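Local coordinates for protein UDP-N-acetylglucosamine 2-epimerase (Listeria monocytogenes, PDB 3OT5) that probably interconverts UDP-N-acetylglucosamine and UDP-N-acetylmannosamine by inverting the sugar at carbon 2, at residues 32-37 / 41-46; 243-248 / 260-265; 293-298 / 310-315. One frame throughout, in Å; residues are numbered along the deposited sequence.

Interaction 1: residues 32-37 / 41-46; sequences SIFGTR and IKMAPL
Phe-34 and Met-43 join strand 28-34 to helix 37-51, the first strand and helix of the amino-terminal Rossmann-like domain. They belong to the beta-alpha-beta unit completed by strand 57-63. The strand and helix segments run nearly antiparallel, with their axes 8.9 Å apart at closest. The loop between them probably borders the substrate cleft, as in relatives.

The apolar contact is carried by Met-43. Its CB lies 3.5 Å from Phe-34 CD2. Phe-34 CG sits between its own backbone N and carbonyl carbon (chi1 42°), and this brings CD2 and CE2 of the ring to Met-43 CB, at a slant. The Met-43 chain bends at both chi2 and chi3, so its methyl group reaches along the strand. CE of Met-43 comes 4.0 Å from Ser-32 CB and 4.1 Å from Ile-33 O. The methionine thus touches Ser-32 and Phe-34 through their side chains and Ile-33 through its backbone O. Leu-75 of helix 72-77 also packs on Phe-34, and His-121 touches Met-43.

Several polar contacts hold the loop between strand and helix. Thr-36 is the N-cap residue, and its OG1 accepts a weak hydrogen bond from Glu-39 N. Glu-39 OE1 in turn accepts from Gly-35 N. The guanidinium group of Arg-37 forms a salt bridge with Asp-291. Farther along, Pro-45 has no N-H to give, and the helix kinks there.

The backbone link across the segments is a regular first-turn helix bond. Ile-41 N donates to Arg-37 O over 3.0 Å at an N-H...O angle of 157°, while Ile-41 CG1 rests 3.6 Å from the same Arg-37 O.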
loop_
_atom_site.group_PDB
_atom_site.type_symbol
_atom_site.label_atom_id
_atom_site.label_comp_id
_atom_site.label_asym_id
_atom_site.label_seq_id
_atom_site.Cartn_x
_atom_site.Cartn_y
_atom_site.Cartn_z
ATOM N N SER A 32 -12.913 7.230 11.143
ATOM C CA SER A 32 -11.718 6.773 10.446
ATOM C C SER A 32 -10.697 7.878 10.461
ATOM O O SER A 32 -10.966 8.999 10.017
ATOM C CB SER A 32 -12.053 6.368 9.017
ATOM O OG SER A 32 -12.966 5.281 9.040
ATOM N N ILE A 33 -9.526 7.566 10.989
ATOM C CA ILE A 33 -8.478 8.543 11.092
ATOM C C ILE A 33 -7.345 8.263 10.130
ATOM O O ILE A 33 -6.831 7.144 10.073
ATOM C CB ILE A 33 -7.866 8.533 12.504
ATOM C CG1 ILE A 33 -8.949 8.721 13.561
ATOM C CG2 ILE A 33 -6.804 9.617 12.633
ATOM C CD1 ILE A 33 -8.425 8.672 14.965
ATOM N N PHE A 34 -6.980 9.263 9.345
ATOM C CA PHE A 34 -5.815 9.130 8.473
ATOM C C PHE A 34 -5.011 10.428 8.433
ATOM O O PHE A 34 -5.564 11.530 8.437
ATOM C CB PHE A 34 -6.109 8.501 7.095
ATOM C CG PHE A 34 -7.369 8.971 6.431
ATOM C CD1 PHE A 34 -7.359 10.037 5.567
ATOM C CD2 PHE A 34 -8.551 8.269 6.612
ATOM C CE1 PHE A 34 -8.510 10.427 4.926
ATOM C CE2 PHE A 34 -9.700 8.645 5.981
ATOM C CZ PHE A 34 -9.685 9.733 5.134
ATOM N N GLY A 35 -3.695 10.267 8.445
ATOM C CA GLY A 35 -2.784 11.397 8.480
ATOM C C GLY A 35 -1.742 11.528 7.398
ATOM O O GLY A 35 -0.939 12.442 7.463
ATOM N N THR A 36 -1.715 10.616 6.428
ATOM C CA THR A 36 -0.759 10.706 5.320
ATOM C C THR A 36 -1.470 10.322 4.030
ATOM O O THR A 36 -2.563 9.761 4.070
ATOM C CB THR A 36 0.491 9.812 5.512
ATOM O OG1 THR A 36 0.106 8.437 5.547
ATOM C CG2 THR A 36 1.231 10.168 6.792
ATOM N N ARG A 37 -0.842 10.611 2.893
ATOM C CA ARG A 37 -1.437 10.307 1.603
ATOM C C ARG A 37 -1.597 8.785 1.450
ATOM O O ARG A 37 -2.654 8.320 1.066
ATOM C CB ARG A 37 -0.613 10.901 0.443
ATOM C CG ARG A 37 -1.398 10.975 -0.887
ATOM C CD ARG A 37 -0.530 11.375 -2.102
ATOM N NE ARG A 37 0.398 10.310 -2.489
ATOM C CZ ARG A 37 1.247 10.367 -3.522
ATOM N NH1 ARG A 37 2.043 9.335 -3.780
ATOM N NH2 ARG A 37 1.309 11.447 -4.300
ATOM N N ILE A 41 -5.177 6.682 0.865
ATOM C CA ILE A 41 -5.457 5.749 -0.200
ATOM C C ILE A 41 -5.912 4.394 0.322
ATOM O O ILE A 41 -6.783 3.772 -0.279
ATOM C CB ILE A 41 -4.210 5.591 -1.114
ATOM C CG1 ILE A 41 -4.006 6.887 -1.899
ATOM C CG2 ILE A 41 -4.379 4.424 -2.080
ATOM C CD1 ILE A 41 -2.769 6.900 -2.774
ATOM N N LYS A 42 -5.319 3.942 1.426
ATOM C CA LYS A 42 -5.668 2.660 2.037
ATOM C C LYS A 42 -6.924 2.725 2.909
ATOM O O LYS A 42 -7.553 1.703 3.116
ATOM C CB LYS A 42 -4.507 2.106 2.884
ATOM C CG LYS A 42 -3.277 1.664 2.094
ATOM C CD LYS A 42 -2.203 1.050 3.002
ATOM C CE LYS A 42 -1.062 0.446 2.186
ATOM N NZ LYS A 42 0.063 -0.106 3.030
ATOM N N MET A 43 -7.273 3.902 3.427
ATOM C CA MET A 43 -8.469 4.056 4.272
ATOM C C MET A 43 -9.693 4.499 3.475
ATOM O O MET A 43 -10.819 4.161 3.848
ATOM C CB MET A 43 -8.228 5.037 5.434
ATOM C CG MET A 43 -7.233 4.531 6.473
ATOM S SD MET A 43 -7.803 3.122 7.444
ATOM C CE MET A 43 -8.864 3.924 8.633
ATOM N N ALA A 44 -9.476 5.236 2.387
ATOM C CA ALA A 44 -10.584 5.705 1.533
ATOM C C ALA A 44 -11.577 4.592 1.153
ATOM O O ALA A 44 -12.777 4.766 1.334
ATOM C CB ALA A 44 -10.050 6.379 0.274
ATOM N N PRO A 45 -11.081 3.438 0.647
ATOM C CA PRO A 45 -11.974 2.351 0.258
ATOM C C PRO A 45 -12.876 1.898 1.395
ATOM O O PRO A 45 -14.033 1.549 1.180
ATOM C CB PRO A 45 -11.009 1.217 -0.125
ATOM C CG PRO A 45 -9.762 1.849 -0.406
ATOM C CD PRO A 45 -9.680 3.037 0.509
ATOM N N LEU A 46 -12.322 1.891 2.597
ATOM C CA LEU A 46 -13.048 1.499 3.786
ATOM C C LEU A 46 -14.126 2.554 4.048
ATOM O O LEU A 46 -15.283 2.225 4.356
ATOM C CB LEU A 46 -12.066 1.374 4.948
ATOM C CG LEU A 46 -12.466 0.672 6.242
ATOM C CD1 LEU A 46 -13.010 -0.726 5.957
ATOM C CD2 LEU A 46 -11.240 0.606 7.162
#

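Interaction 2: residues 243-248 / 260-265; sequences GMFEAV and LVYPMH
Phe-245 meets Tyr-262 where helix 240-254 packs on strand 258-263, in the second Rossmann-like domain. The helix lies in the connection from strand 225-229 to its parallel neighbour 258-263, a beta-alpha-beta crossover.

Phe-245 makes a T-shaped stack. Its ring edge points at the face of Tyr-262, with centroids 5.2 Å apart and planes at 70°. CE1 of Phe-245 lies over the tyrosine ring toward its rim, 3.6 Å from Tyr-262 CZ. Phe-245 CZ is 3.5 Å from Tyr-262 OH, which sits at the phenylalanine edge. Tyr-262 CG is anti to its backbone N (chi1 174°), and this swings the ring out to the helix. Met-264 N lies over the opposite face of the tyrosine ring, toward the rim.

Glu-246 and Ala-247 do not meet the strand. Glu-246 forms a salt bridge with Lys-348, and Ala-247 packs on helix 348-360.

Val-248 brings the helix back to the sheet, about one turn after Phe-245. Met-229 touches both Val-248 and Leu-260 from the neighbouring strand. The two branched side chains cross at about a right angle: CD2 of Leu-260 lies 3.6 Å from Val-248 CG2 and 3.7 Å from Val-248 CB.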
loop_
_atom_site.group_PDB
_atom_site.type_symbol
_atom_site.label_atom_id
_atom_site.label_comp_id
_atom_site.label_asym_id
_atom_site.label_seq_id
_atom_site.Cartn_x
_atom_site.Cartn_y
_atom_site.Cartn_z
ATOM N N GLY A 243 24.263 -0.685 -12.591
ATOM C CA GLY A 243 24.067 -2.007 -13.172
ATOM C C GLY A 243 22.613 -2.226 -13.557
ATOM O O GLY A 243 22.315 -2.819 -14.598
ATOM N N MET A 244 21.702 -1.734 -12.721
ATOM C CA MET A 244 20.276 -1.896 -12.987
ATOM C C MET A 244 19.804 -1.114 -14.227
ATOM O O MET A 244 19.050 -1.661 -15.029
ATOM C CB MET A 244 19.442 -1.557 -11.742
ATOM C CG MET A 244 19.782 -2.462 -10.558
ATOM S SD MET A 244 18.716 -2.322 -9.127
ATOM C CE MET A 244 18.797 -0.567 -8.776
ATOM N N PHE A 245 20.246 0.137 -14.397
ATOM C CA PHE A 245 19.845 0.906 -15.588
ATOM C C PHE A 245 20.420 0.253 -16.840
ATOM O O PHE A 245 19.733 0.121 -17.860
ATOM C CB PHE A 245 20.278 2.376 -15.553
ATOM C CG PHE A 245 19.680 3.181 -14.430
ATOM C CD1 PHE A 245 18.330 3.109 -14.142
ATOM C CD2 PHE A 245 20.448 4.118 -13.755
ATOM C CE1 PHE A 245 17.769 3.885 -13.112
ATOM C CE2 PHE A 245 19.901 4.903 -12.744
ATOM C CZ PHE A 245 18.556 4.784 -12.424
ATOM N N GLU A 246 21.683 -0.151 -16.763
ATOM C CA GLU A 246 22.332 -0.811 -17.888
ATOM C C GLU A 246 21.552 -2.065 -18.257
ATOM O O GLU A 246 21.428 -2.389 -19.427
ATOM C CB GLU A 246 23.791 -1.144 -17.566
ATOM C CG GLU A 246 24.689 0.083 -17.436
ATOM C CD GLU A 246 26.130 -0.252 -17.068
ATOM O OE1 GLU A 246 27.030 0.572 -17.349
ATOM O OE2 GLU A 246 26.374 -1.340 -16.514
ATOM N N ALA A 247 21.003 -2.745 -17.254
ATOM C CA ALA A 247 20.228 -3.960 -17.485
ATOM C C ALA A 247 18.975 -3.686 -18.315
ATOM O O ALA A 247 18.747 -4.351 -19.320
ATOM C CB ALA A 247 19.839 -4.602 -16.162
ATOM N N VAL A 248 18.172 -2.714 -17.879
ATOM C CA VAL A 248 16.935 -2.365 -18.573
ATOM C C VAL A 248 17.214 -1.756 -19.957
ATOM O O VAL A 248 16.466 -1.984 -20.902
ATOM C CB VAL A 248 16.008 -1.474 -17.696
ATOM C CG1 VAL A 248 15.502 -2.271 -16.498
ATOM C CG2 VAL A 248 16.721 -0.211 -17.230
ATOM N N LEU A 260 10.145 1.330 -21.967
ATOM C CA LEU A 260 10.457 1.478 -20.563
ATOM C C LEU A 260 10.051 2.842 -20.073
ATOM O O LEU A 260 10.313 3.841 -20.727
ATOM C CB LEU A 260 11.964 1.285 -20.332
ATOM C CG LEU A 260 12.559 1.609 -18.945
ATOM C CD1 LEU A 260 11.956 0.785 -17.832
ATOM C CD2 LEU A 260 14.080 1.434 -18.962
ATOM N N VAL A 261 9.364 2.866 -18.938
ATOM C CA VAL A 261 8.962 4.099 -18.301
ATOM C C VAL A 261 9.679 4.088 -16.962
ATOM O O VAL A 261 9.584 3.125 -16.209
ATOM C CB VAL A 261 7.443 4.203 -18.093
ATOM C CG1 VAL A 261 7.102 5.472 -17.302
ATOM C CG2 VAL A 261 6.725 4.202 -19.425
ATOM N N TYR A 262 10.429 5.144 -16.693
ATOM C CA TYR A 262 11.161 5.257 -15.461
ATOM C C TYR A 262 10.962 6.611 -14.816
ATOM O O TYR A 262 11.588 7.582 -15.224
ATOM C CB TYR A 262 12.664 5.014 -15.678
ATOM C CG TYR A 262 13.452 5.274 -14.416
ATOM C CD1 TYR A 262 13.312 4.446 -13.310
ATOM C CD2 TYR A 262 14.338 6.344 -14.323
ATOM C CE1 TYR A 262 14.021 4.691 -12.132
ATOM C CE2 TYR A 262 15.061 6.585 -13.161
ATOM C CZ TYR A 262 14.895 5.762 -12.069
ATOM O OH TYR A 262 15.599 6.010 -10.911
ATOM N N PRO A 263 10.062 6.687 -13.831
ATOM C CA PRO A 263 9.886 7.934 -13.121
ATOM C C PRO A 263 11.180 8.153 -12.362
ATOM O O PRO A 263 11.465 7.440 -11.403
ATOM C CB PRO A 263 8.717 7.642 -12.170
ATOM C CG PRO A 263 8.034 6.463 -12.747
ATOM C CD PRO A 263 9.113 5.661 -13.373
ATOM N N MET A 264 11.977 9.111 -12.801
ATOM C CA MET A 264 13.269 9.339 -12.175
ATOM C C MET A 264 13.228 9.773 -10.723
ATOM O O MET A 264 12.462 10.646 -10.353
ATOM C CB MET A 264 14.055 10.369 -12.964
ATOM C CG MET A 264 14.522 9.872 -14.308
ATOM S SD MET A 264 15.453 11.156 -15.118
ATOM C CE MET A 264 14.166 12.390 -15.335
ATOM N N HIS A 265 14.088 9.159 -9.914
ATOM C CA HIS A 265 14.197 9.518 -8.515
ATOM C C HIS A 265 14.730 10.951 -8.493
ATOM O O HIS A 265 15.419 11.384 -9.415
ATOM C CB HIS A 265 15.129 8.563 -7.767
ATOM C CG HIS A 265 15.131 8.762 -6.281
ATOM N ND1 HIS A 265 15.982 9.639 -5.644
ATOM C CD2 HIS A 265 14.377 8.196 -5.308
ATOM C CE1 HIS A 265 15.749 9.610 -4.342
ATOM N NE2 HIS A 265 14.778 8.745 -4.114
#

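Interaction 3: residues 293-298 / 310-315; sequences IDFHNF and GGVQEE
Two helices of the second Rossmann-like domain, 292-301 and 310-315, meet through His-296 with Glu-315 and Phe-295 with Val-312. The segment 310-315 follows strand 302-307 and carries a glycine pair, Gly-310 and Gly-311. In relatives this glycine pair lies at the UDP diphosphate, and the same role is likely here.

The polar link is a His-carboxylate hydrogen bond. His-296 NE2 donates to Glu-315 OE2 over 2.6 Å, with a bent N-H...O angle of 134°. The donor comes from above the carboxylate plane, 56° out of it. The other ring nitrogen, His-296 ND1, bonds to Thr-208 OG1. Partners at both nitrogens fix the rotation of the imidazole. The Glu-315 chain is extended beyond CG, and this carries the carboxylate across to the histidine.

The apolar link lies beside it. Phe-295 CG is anti to the backbone N (chi1 -172°), which turns the ring to Val-312. CE2 of Phe-295 is 3.5 Å from Val-312 CG2, and the side chains cross at about a right angle.

Within the first helix, Asn-297 ND2 reaches back to Ile-293 O, 2.7 Å away. The same ND2 also bonds to Thr-208 O.

Strand 302-307 borders the contact through Val-305 and Thr-307 on Val-312, and helix 200-208 through Leu-205 on His-296 and Ala-201 on Glu-315.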
loop_
_atom_site.group_PDB
_atom_site.type_symbol
_atom_site.label_atom_id
_atom_site.label_comp_id
_atom_site.label_asym_id
_atom_site.label_seq_id
_atom_site.Cartn_x
_atom_site.Cartn_y
_atom_site.Cartn_z
ATOM N N ILE A 293 -1.386 7.571 -7.778
ATOM C CA ILE A 293 -2.562 7.391 -8.634
ATOM C C ILE A 293 -2.190 7.243 -10.108
ATOM O O ILE A 293 -2.653 6.316 -10.772
ATOM C CB ILE A 293 -3.561 8.530 -8.424
ATOM C CG1 ILE A 293 -4.088 8.466 -6.986
ATOM C CG2 ILE A 293 -4.714 8.423 -9.407
ATOM C CD1 ILE A 293 -4.978 9.589 -6.604
ATOM N N ASP A 294 -1.373 8.157 -10.629
ATOM C CA ASP A 294 -0.925 8.042 -12.017
ATOM C C ASP A 294 -0.212 6.722 -12.174
ATOM O O ASP A 294 -0.355 6.031 -13.189
ATOM C CB ASP A 294 0.017 9.180 -12.398
ATOM C CG ASP A 294 -0.714 10.465 -12.712
ATOM O OD1 ASP A 294 -1.586 10.445 -13.607
ATOM O OD2 ASP A 294 -0.368 11.506 -12.120
ATOM N N PHE A 295 0.543 6.365 -11.143
ATOM C CA PHE A 295 1.293 5.130 -11.143
ATOM C C PHE A 295 0.379 3.915 -11.256
ATOM O O PHE A 295 0.677 2.990 -12.011
ATOM C CB PHE A 295 2.165 5.025 -9.894
ATOM C CG PHE A 295 3.105 3.870 -9.935
ATOM C CD1 PHE A 295 4.341 3.997 -10.544
ATOM C CD2 PHE A 295 2.748 2.648 -9.401
ATOM C CE1 PHE A 295 5.207 2.927 -10.602
ATOM C CE2 PHE A 295 3.606 1.574 -9.461
ATOM C CZ PHE A 295 4.835 1.708 -10.060
ATOM N N HIS A 296 -0.725 3.892 -10.508
ATOM C CA HIS A 296 -1.640 2.757 -10.616
ATOM C C HIS A 296 -2.131 2.613 -12.057
ATOM O O HIS A 296 -2.263 1.498 -12.573
ATOM C CB HIS A 296 -2.853 2.852 -9.674
ATOM C CG HIS A 296 -2.507 2.777 -8.218
ATOM N ND1 HIS A 296 -3.243 3.418 -7.243
ATOM C CD2 HIS A 296 -1.469 2.187 -7.577
ATOM C CE1 HIS A 296 -2.700 3.184 -6.061
ATOM N NE2 HIS A 296 -1.618 2.446 -6.236
ATOM N N ASN A 297 -2.402 3.746 -12.696
ATOM C CA ASN A 297 -2.873 3.757 -14.078
ATOM C C ASN A 297 -1.813 3.280 -15.081
ATOM O O ASN A 297 -2.148 2.629 -16.075
ATOM C CB ASN A 297 -3.460 5.123 -14.400
ATOM C CG ASN A 297 -4.776 5.367 -13.648
ATOM O OD1 ASN A 297 -5.843 4.902 -14.070
ATOM N ND2 ASN A 297 -4.704 6.121 -12.560
ATOM N N PHE A 298 -0.542 3.576 -14.814
ATOM C CA PHE A 298 0.544 3.086 -15.669
ATOM C C PHE A 298 0.701 1.614 -15.438
ATOM O O PHE A 298 0.861 0.822 -16.362
ATOM C CB PHE A 298 1.873 3.788 -15.373
ATOM C CG PHE A 298 2.095 5.018 -16.187
ATOM C CD1 PHE A 298 2.968 4.980 -17.268
ATOM C CD2 PHE A 298 1.416 6.189 -15.911
ATOM C CE1 PHE A 298 3.187 6.090 -18.040
ATOM C CE2 PHE A 298 1.623 7.319 -16.679
ATOM C CZ PHE A 298 2.512 7.269 -17.753
ATOM N N GLY A 310 7.402 -1.829 -1.526
ATOM C CA GLY A 310 6.509 -2.781 -0.865
ATOM C C GLY A 310 5.096 -2.679 -1.408
ATOM O O GLY A 310 4.478 -3.691 -1.768
ATOM N N GLY A 311 4.587 -1.455 -1.500
ATOM C CA GLY A 311 3.234 -1.246 -2.006
ATOM C C GLY A 311 3.011 -1.848 -3.389
ATOM O O GLY A 311 1.989 -2.484 -3.642
ATOM N N VAL A 312 3.971 -1.656 -4.285
ATOM C CA VAL A 312 3.853 -2.147 -5.651
ATOM C C VAL A 312 3.796 -3.677 -5.719
ATOM O O VAL A 312 3.158 -4.225 -6.605
ATOM C CB VAL A 312 4.979 -1.596 -6.551
ATOM C CG1 VAL A 312 4.949 -2.243 -7.931
ATOM C CG2 VAL A 312 4.876 -0.070 -6.673
ATOM N N GLN A 313 4.465 -4.349 -4.788
ATOM C CA GLN A 313 4.455 -5.804 -4.730
ATOM C C GLN A 313 3.080 -6.329 -4.365
ATOM O O GLN A 313 2.724 -7.446 -4.718
ATOM C CB GLN A 313 5.499 -6.301 -3.717
ATOM C CG GLN A 313 6.944 -5.994 -4.157
ATOM C CD GLN A 313 7.961 -6.228 -3.065
ATOM O OE1 GLN A 313 8.021 -7.299 -2.474
ATOM N NE2 GLN A 313 8.793 -5.225 -2.812
ATOM N N GLU A 314 2.287 -5.517 -3.677
ATOM C CA GLU A 314 0.958 -5.955 -3.294
ATOM C C GLU A 314 -0.120 -5.471 -4.240
ATOM O O GLU A 314 -1.139 -6.133 -4.394
ATOM C CB GLU A 314 0.650 -5.487 -1.885
ATOM C CG GLU A 314 1.670 -5.998 -0.889
ATOM C CD GLU A 314 1.356 -5.617 0.542
ATOM O OE1 GLU A 314 2.286 -5.705 1.374
ATOM O OE2 GLU A 314 0.196 -5.234 0.831
ATOM N N GLU A 315 0.126 -4.324 -4.873
ATOM C CA GLU A 315 -0.817 -3.687 -5.790
ATOM C C GLU A 315 -0.719 -4.166 -7.222
ATOM O O GLU A 315 -1.738 -4.417 -7.853
ATOM C CB GLU A 315 -0.634 -2.165 -5.743
ATOM C CG GLU A 315 -0.991 -1.588 -4.389
ATOM C CD GLU A 315 -0.558 -0.132 -4.203
ATOM O OE1 GLU A 315 -0.605 0.331 -3.064
ATOM O OE2 GLU A 315 -0.145 0.527 -5.171
#

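In the fold
The chain has two Rossmann-like domains, the GT-B arrangement of this family. Interaction 1 belongs to the first, and interactions 2 and 3 to the second. Interactions 1 and 2 lie on opposite sides of the chain's centre, with their own centres about 31 Å apart. Interaction 3 lies between, about 16 Å from interaction 1 and about 17 Å from interaction 2, centre to centre. It touches interaction 2 where Val-261 CG1 packs 4.0 Å from Phe-298 CE1. It does not touch interaction 1, but Asp-291 joins them: its OD1 takes both Arg-37 NH2 and Ile-293 N. Helix 200-208 packs on both as well. The substrate probably binds in the cleft between the domains, as in relatives, nearer interactions 1 and 3 than interaction 2.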